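Local coordinates for alginase (Pseudoalteromonas, PDB 4Q8L), which probably depolymerises alginate by beta-elimination, as a calcium-containing lyase of polysaccharide lyase family 18, at residues 12-17 / 47-52; 62-67 / 147-152. All coordinates share one frame; numbering follows the deposited sequence.

Interaction 1: residues 12-17 / 47-52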
loop_
_atom_site.group_PDB
_atom_site.type_symbol
_atom_site.label_atom_id
_atom_site.label_comp_id
_atom_site.label_asym_id
_atom_site.label_seq_id
_atom_site.Cartn_x
_atom_site.Cartn_y
_atom_site.Cartn_z
ATOM N N PHE A 12 15.414 -1.873 -0.574
ATOM C CA PHE A 12 14.263 -2.077 0.307
ATOM C C PHE A 12 14.578 -2.943 1.524
ATOM O O PHE A 12 15.084 -4.064 1.388
ATOM C CB PHE A 12 13.097 -2.737 -0.457
ATOM C CG PHE A 12 12.556 -1.914 -1.602
ATOM C CD1 PHE A 12 11.578 -0.953 -1.380
ATOM C CD2 PHE A 12 13.009 -2.126 -2.903
ATOM C CE1 PHE A 12 11.070 -0.200 -2.429
ATOM C CE2 PHE A 12 12.508 -1.369 -3.968
ATOM C CZ PHE A 12 11.536 -0.405 -3.730
ATOM N N ASP A 13 14.267 -2.412 2.708
ATOM C CA ASP A 13 14.200 -3.204 3.926
ATOM C C ASP A 13 12.922 -4.031 3.862
ATOM O O ASP A 13 11.902 -3.566 3.335
ATOM C CB ASP A 13 14.094 -2.302 5.158
ATOM C CG ASP A 13 15.382 -1.579 5.485
ATOM O OD1 ASP A 13 15.285 -0.492 6.094
ATOM O OD2 ASP A 13 16.477 -2.094 5.161
ATOM N N LEU A 14 12.978 -5.245 4.399
ATOM C CA LEU A 14 11.779 -6.058 4.576
ATOM C C LEU A 14 11.052 -5.677 5.865
ATOM O O LEU A 14 11.632 -5.725 6.955
ATOM C CB LEU A 14 12.152 -7.543 4.621
ATOM C CG LEU A 14 11.034 -8.547 4.911
ATOM C CD1 LEU A 14 9.808 -8.291 4.016
ATOM C CD2 LEU A 14 11.550 -9.994 4.757
ATOM N N GLU A 15 9.784 -5.301 5.748
ATOM C CA GLU A 15 8.959 -5.051 6.930
ATOM C C GLU A 15 8.052 -6.255 7.206
ATOM O O GLU A 15 6.999 -6.423 6.589
ATOM C CB GLU A 15 8.142 -3.763 6.754
ATOM C CG GLU A 15 9.025 -2.517 6.602
ATOM C CD GLU A 15 9.757 -2.155 7.892
ATOM O OE1 GLU A 15 9.127 -2.206 8.970
ATOM O OE2 GLU A 15 10.959 -1.818 7.831
ATOM N N GLY A 16 8.480 -7.110 8.122
ATOM C CA GLY A 16 7.743 -8.334 8.409
ATOM C C GLY A 16 8.525 -9.530 7.902
ATOM O O GLY A 16 8.333 -9.976 6.773
ATOM N N ASP A 17 9.413 -10.048 8.745
ATOM C CA ASP A 17 10.410 -11.022 8.311
ATOM C C ASP A 17 9.877 -12.446 8.190
ATOM O O ASP A 17 10.430 -13.270 7.453
ATOM C CB ASP A 17 11.597 -10.998 9.276
ATOM C CG ASP A 17 12.212 -9.626 9.382
ATOM O OD1 ASP A 17 12.945 -9.239 8.454
ATOM O OD2 ASP A 17 11.943 -8.928 10.378
ATOM N N HIS A 47 2.755 -6.386 5.759
ATOM C CA HIS A 47 3.824 -7.212 5.243
ATOM C C HIS A 47 4.217 -6.429 4.006
ATOM O O HIS A 47 3.422 -6.308 3.086
ATOM C CB HIS A 47 3.294 -8.595 4.874
ATOM C CG HIS A 47 4.332 -9.673 4.900
ATOM N ND1 HIS A 47 4.074 -10.960 4.478
ATOM C CD2 HIS A 47 5.622 -9.661 5.317
ATOM C CE1 HIS A 47 5.163 -11.697 4.631
ATOM N NE2 HIS A 47 6.118 -10.933 5.135
ATOM N N GLU A 48 5.411 -5.845 3.996
ATOM C CA GLU A 48 5.743 -4.926 2.912
ATOM C C GLU A 48 7.246 -4.642 2.814
ATOM O O GLU A 48 8.026 -5.024 3.693
ATOM C CB GLU A 48 4.943 -3.616 3.076
ATOM C CG GLU A 48 5.401 -2.752 4.246
ATOM C CD GLU A 48 4.395 -1.664 4.647
ATOM O OE1 GLU A 48 4.480 -1.179 5.792
ATOM O OE2 GLU A 48 3.539 -1.277 3.830
ATOM N N TYR A 49 7.641 -3.987 1.725
ATOM C CA TYR A 49 9.010 -3.536 1.537
ATOM C C TYR A 49 9.041 -2.016 1.641
ATOM O O TYR A 49 8.060 -1.351 1.311
ATOM C CB TYR A 49 9.556 -3.981 0.176
ATOM C CG TYR A 49 9.807 -5.463 0.091
ATOM C CD1 TYR A 49 8.874 -6.309 -0.485
ATOM C CD2 TYR A 49 10.970 -6.023 0.614
ATOM C CE1 TYR A 49 9.099 -7.675 -0.559
ATOM C CE2 TYR A 49 11.202 -7.386 0.543
ATOM C CZ TYR A 49 10.257 -8.202 -0.043
ATOM O OH TYR A 49 10.470 -9.557 -0.122
ATOM N N LYS A 50 10.182 -1.483 2.076
ATOM C CA LYS A 50 10.300 -0.080 2.432
ATOM C C LYS A 50 11.685 0.453 2.054
ATOM O O LYS A 50 12.714 -0.124 2.430
ATOM C CB LYS A 50 10.066 0.071 3.940
ATOM C CG LYS A 50 10.313 1.459 4.498
ATOM C CD LYS A 50 10.810 1.364 5.929
ATOM C CE LYS A 50 12.259 0.876 5.964
ATOM N NZ LYS A 50 12.625 0.409 7.321
ATOM N N VAL A 51 11.719 1.549 1.304
ATOM C CA VAL A 51 12.999 2.161 0.946
ATOM C C VAL A 51 13.764 2.524 2.233
ATOM O O VAL A 51 13.243 3.228 3.099
ATOM C CB VAL A 51 12.808 3.412 0.061
ATOM C CG1 VAL A 51 14.137 4.144 -0.135
ATOM C CG2 VAL A 51 12.187 3.033 -1.295
ATOM N N LYS A 52 14.989 2.033 2.366
ATOM C CA LYS A 52 15.745 2.244 3.607
ATOM C C LYS A 52 16.059 3.723 3.869
ATOM O O LYS A 52 16.194 4.519 2.937
ATOM C CB LYS A 52 17.035 1.410 3.610
ATOM C CG LYS A 52 18.062 1.876 2.594
ATOM C CD LYS A 52 19.272 0.948 2.542
ATOM C CE LYS A 52 18.901 -0.442 2.066
ATOM N NZ LYS A 52 20.131 -1.229 1.779
#
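Strands 12-15 and 44-51 pair antiparallel in one sheet of the jelly-roll beta-sandwich, and Asp13 and Lys50 form one of the hydrogen-bonded pairs. Asp13 N gives to Lys50 O at 2.8 Å; two residues on, Glu15 N gives to Glu48 O at 2.7 Å. On the face that carries these residues, Lys50 leaves with CG anti to its backbone N (chi1 173°) and bends twice farther out, which brings NZ between two carboxylates. NZ makes salt bridges to both: Asp13 OD1, 3.1 Å away, offers the lone pair turned from its other oxygen, and Glu15 OE2, 2.8 Å away, is met from above the carboxylate plane. Putting a methionine in place of Lys50 would probably leave both carboxylates without this shared cation and free Asp13 to turn. The other face is mostly apolar: Leu14 CD1 rides over one face of the Tyr49 ring, 4.2 Å from its centroid, while Phe12 CE1 meets Val51 CG2 at 3.6 Å. Glu15 OE1 is held separately by Arg46 and His37. Beyond the pair, helix 4-7 reaches Phe12 and Tyr49 through Ile6, strand 174-177 flanks 44-51, and Tyr222 of strand 213-226 sets its ring edge-to-face with Phe12.

Interaction 2: residues 62-67 / 147-152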
loop_
_atom_site.group_PDB
_atom_site.type_symbol
_atom_site.label_atom_id
_atom_site.label_comp_id
_atom_site.label_asym_id
_atom_site.label_seq_id
_atom_site.Cartn_x
_atom_site.Cartn_y
_atom_site.Cartn_z
ATOM N N THR A 62 13.568 12.843 -6.065
ATOM C CA THR A 62 13.541 11.456 -6.522
ATOM C C THR A 62 12.738 11.247 -7.808
ATOM O O THR A 62 11.671 11.828 -8.006
ATOM C CB THR A 62 13.014 10.485 -5.430
ATOM O OG1 THR A 62 11.611 10.295 -5.599
ATOM C CG2 THR A 62 13.269 11.020 -4.041
ATOM N N TYR A 63 13.283 10.416 -8.686
ATOM C CA TYR A 63 12.533 9.871 -9.794
ATOM C C TYR A 63 12.456 8.373 -9.548
ATOM O O TYR A 63 13.487 7.705 -9.440
ATOM C CB TYR A 63 13.238 10.143 -11.117
ATOM C CG TYR A 63 12.572 9.469 -12.290
ATOM C CD1 TYR A 63 12.961 8.201 -12.698
ATOM C CD2 TYR A 63 11.544 10.093 -12.988
ATOM C CE1 TYR A 63 12.353 7.578 -13.764
ATOM C CE2 TYR A 63 10.926 9.471 -14.058
ATOM C CZ TYR A 63 11.337 8.217 -14.444
ATOM O OH TYR A 63 10.731 7.595 -15.509
ATOM N N GLU A 64 11.246 7.841 -9.430
ATOM C CA GLU A 64 11.100 6.411 -9.232
ATOM C C GLU A 64 9.878 5.869 -9.962
ATOM O O GLU A 64 8.850 6.546 -10.086
ATOM C CB GLU A 64 11.084 6.051 -7.733
ATOM C CG GLU A 64 9.879 6.559 -6.968
ATOM C CD GLU A 64 10.083 6.593 -5.455
ATOM O OE1 GLU A 64 9.717 7.622 -4.849
ATOM O OE2 GLU A 64 10.594 5.601 -4.872
ATOM N N VAL A 65 10.022 4.653 -10.471
ATOM C CA VAL A 65 8.940 3.951 -11.144
ATOM C C VAL A 65 8.820 2.533 -10.598
ATOM O O VAL A 65 9.748 1.727 -10.743
ATOM C CB VAL A 65 9.174 3.879 -12.656
ATOM C CG1 VAL A 65 8.044 3.101 -13.339
ATOM C CG2 VAL A 65 9.292 5.293 -13.250
ATOM N N PHE A 66 7.695 2.245 -9.947
ATOM C CA PHE A 66 7.405 0.905 -9.446
ATOM C C PHE A 66 6.291 0.277 -10.274
ATOM O O PHE A 66 5.266 0.905 -10.509
ATOM C CB PHE A 66 6.976 0.936 -7.975
ATOM C CG PHE A 66 6.506 -0.406 -7.458
ATOM C CD1 PHE A 66 7.422 -1.382 -7.088
ATOM C CD2 PHE A 66 5.151 -0.700 -7.367
ATOM C CE1 PHE A 66 6.998 -2.630 -6.629
ATOM C CE2 PHE A 66 4.719 -1.947 -6.902
ATOM C CZ PHE A 66 5.643 -2.910 -6.530
ATOM N N GLU A 67 6.500 -0.959 -10.712
ATOM C CA GLU A 67 5.490 -1.682 -11.474
ATOM C C GLU A 67 5.371 -3.122 -10.987
ATOM O O GLU A 67 6.373 -3.762 -10.653
ATOM C CB GLU A 67 5.815 -1.676 -12.973
ATOM C CG GLU A 67 5.904 -0.289 -13.593
ATOM C CD GLU A 67 6.284 -0.329 -15.066
ATOM O OE1 GLU A 67 6.253 0.737 -15.716
ATOM O OE2 GLU A 67 6.614 -1.424 -15.573
ATOM N N VAL A 147 3.278 2.916 -10.256
ATOM C CA VAL A 147 3.383 4.115 -9.446
ATOM C C VAL A 147 4.612 4.891 -9.900
ATOM O O VAL A 147 5.744 4.391 -9.841
ATOM C CB VAL A 147 3.535 3.789 -7.943
ATOM C CG1 VAL A 147 3.618 5.079 -7.119
ATOM C CG2 VAL A 147 2.384 2.887 -7.451
ATOM N N VAL A 148 4.388 6.109 -10.369
ATOM C CA VAL A 148 5.484 6.952 -10.804
ATOM C C VAL A 148 5.589 8.162 -9.900
ATOM O O VAL A 148 4.606 8.875 -9.680
ATOM C CB VAL A 148 5.278 7.458 -12.247
ATOM C CG1 VAL A 148 6.430 8.390 -12.653
ATOM C CG2 VAL A 148 5.134 6.294 -13.229
ATOM N N ASN A 149 6.782 8.387 -9.366
ATOM C CA ASN A 149 7.097 9.656 -8.733
ATOM C C ASN A 149 8.083 10.386 -9.625
ATOM O O ASN A 149 9.283 10.095 -9.608
ATOM C CB ASN A 149 7.694 9.456 -7.327
ATOM C CG ASN A 149 8.196 10.759 -6.713
ATOM O OD1 ASN A 149 7.767 11.849 -7.098
ATOM N ND2 ASN A 149 9.110 10.651 -5.754
ATOM N N ASN A 150 7.572 11.312 -10.432
ATOM C CA ASN A 150 8.423 12.099 -11.319
ATOM C C ASN A 150 8.828 13.404 -10.633
ATOM O O ASN A 150 8.221 14.460 -10.859
ATOM C CB ASN A 150 7.718 12.377 -12.648
ATOM C CG ASN A 150 8.645 13.028 -13.673
ATOM O OD1 ASN A 150 9.864 13.056 -13.493
ATOM N ND2 ASN A 150 8.065 13.558 -14.748
ATOM N N TYR A 151 9.838 13.308 -9.767
ATOM C CA TYR A 151 10.337 14.457 -9.016
ATOM C C TYR A 151 9.217 15.267 -8.366
ATOM O O TYR A 151 9.200 16.492 -8.457
ATOM C CB TYR A 151 11.219 15.350 -9.904
ATOM C CG TYR A 151 12.470 14.639 -10.381
ATOM C CD1 TYR A 151 13.508 14.364 -9.497
ATOM C CD2 TYR A 151 12.604 14.227 -11.701
ATOM C CE1 TYR A 151 14.644 13.703 -9.909
ATOM C CE2 TYR A 151 13.749 13.555 -12.128
ATOM C CZ TYR A 151 14.763 13.299 -11.222
ATOM O OH TYR A 151 15.906 12.636 -11.617
ATOM N N GLY A 152 8.289 14.581 -7.703
ATOM C CA GLY A 152 7.221 15.255 -6.989
ATOM C C GLY A 152 5.894 15.280 -7.735
ATOM O O GLY A 152 4.870 15.652 -7.176
#
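Asn149 and Glu64 face each other as a hydrogen-bonded pair where strands 62-74 and 142-150, neighbours in the seven-stranded sheet of the sandwich, run antiparallel, their main chains joined by two N-H to O=C bonds. A second such pair, Phe66 with Val147, carries the ladder on. The asparagine is the side chain to follow. Its CB packs on Glu64 CG at 3.6 Å. From there CG swings anti to the backbone N (chi1 173°), carrying the amide obliquely across the glutamate, the two flat groups turned 40° apart. At the tip the two ends part company: OD1 reaches forward to the turn that follows the strand and accepts from Gly152 N at 2.8 Å, an Asx motif, whereas ND2 crosses to Glu64 OE1 at 3.2 Å. That last bond is nearly straight, 168° at the hydrogen, lies close to the amide plane and uses the lone pair of OE1 that points away from OE2.

On the opposite face of the sheet, Val65 CG2 approaches Val148 CG1 at 4.3 Å, and Asn150 OD1 lies in the plane of the Tyr63 ring, at its edge, 3.4 Å from CD2. Past the strand end, the Tyr151 ring receives Tyr63 CB over one face, 3.9 Å from CB to its centroid, while Tyr151 N makes a weak bond to Thr62 O.

Glu64 has further partners, Tyr222 at OE2 and, from strand 79-86 of the other sheet, His85 at OE1. Oxygen and nitrogen of the Asn149 amide thus have opposite duties, acceptor for the turn and donor to the carboxylate, and together they fix which way the buried amide faces and tie the turn to the neighbouring strand.

Overall arrangement
From the N terminus, interaction 1 closes first. The 29 residues between its segments include strands 22-24 and 27-30 of the other, seven-stranded sheet, so the chain crosses the sandwich and returns. A short connection then leads from 47-52 to 62-67, which opens interaction 2. Its 79-residue loop leaves for strands 79-86, 92-99, 115-123 and 129-138 of the first sheet, passes the calcium site, and comes back at 147-152. The two loops follow in series, neither nesting nor crossing. Their centres are about 18 Å apart, one pairing in each sheet, and Phe177 and Tyr222 bridge them, each in contact with both Phe12 and Phe66.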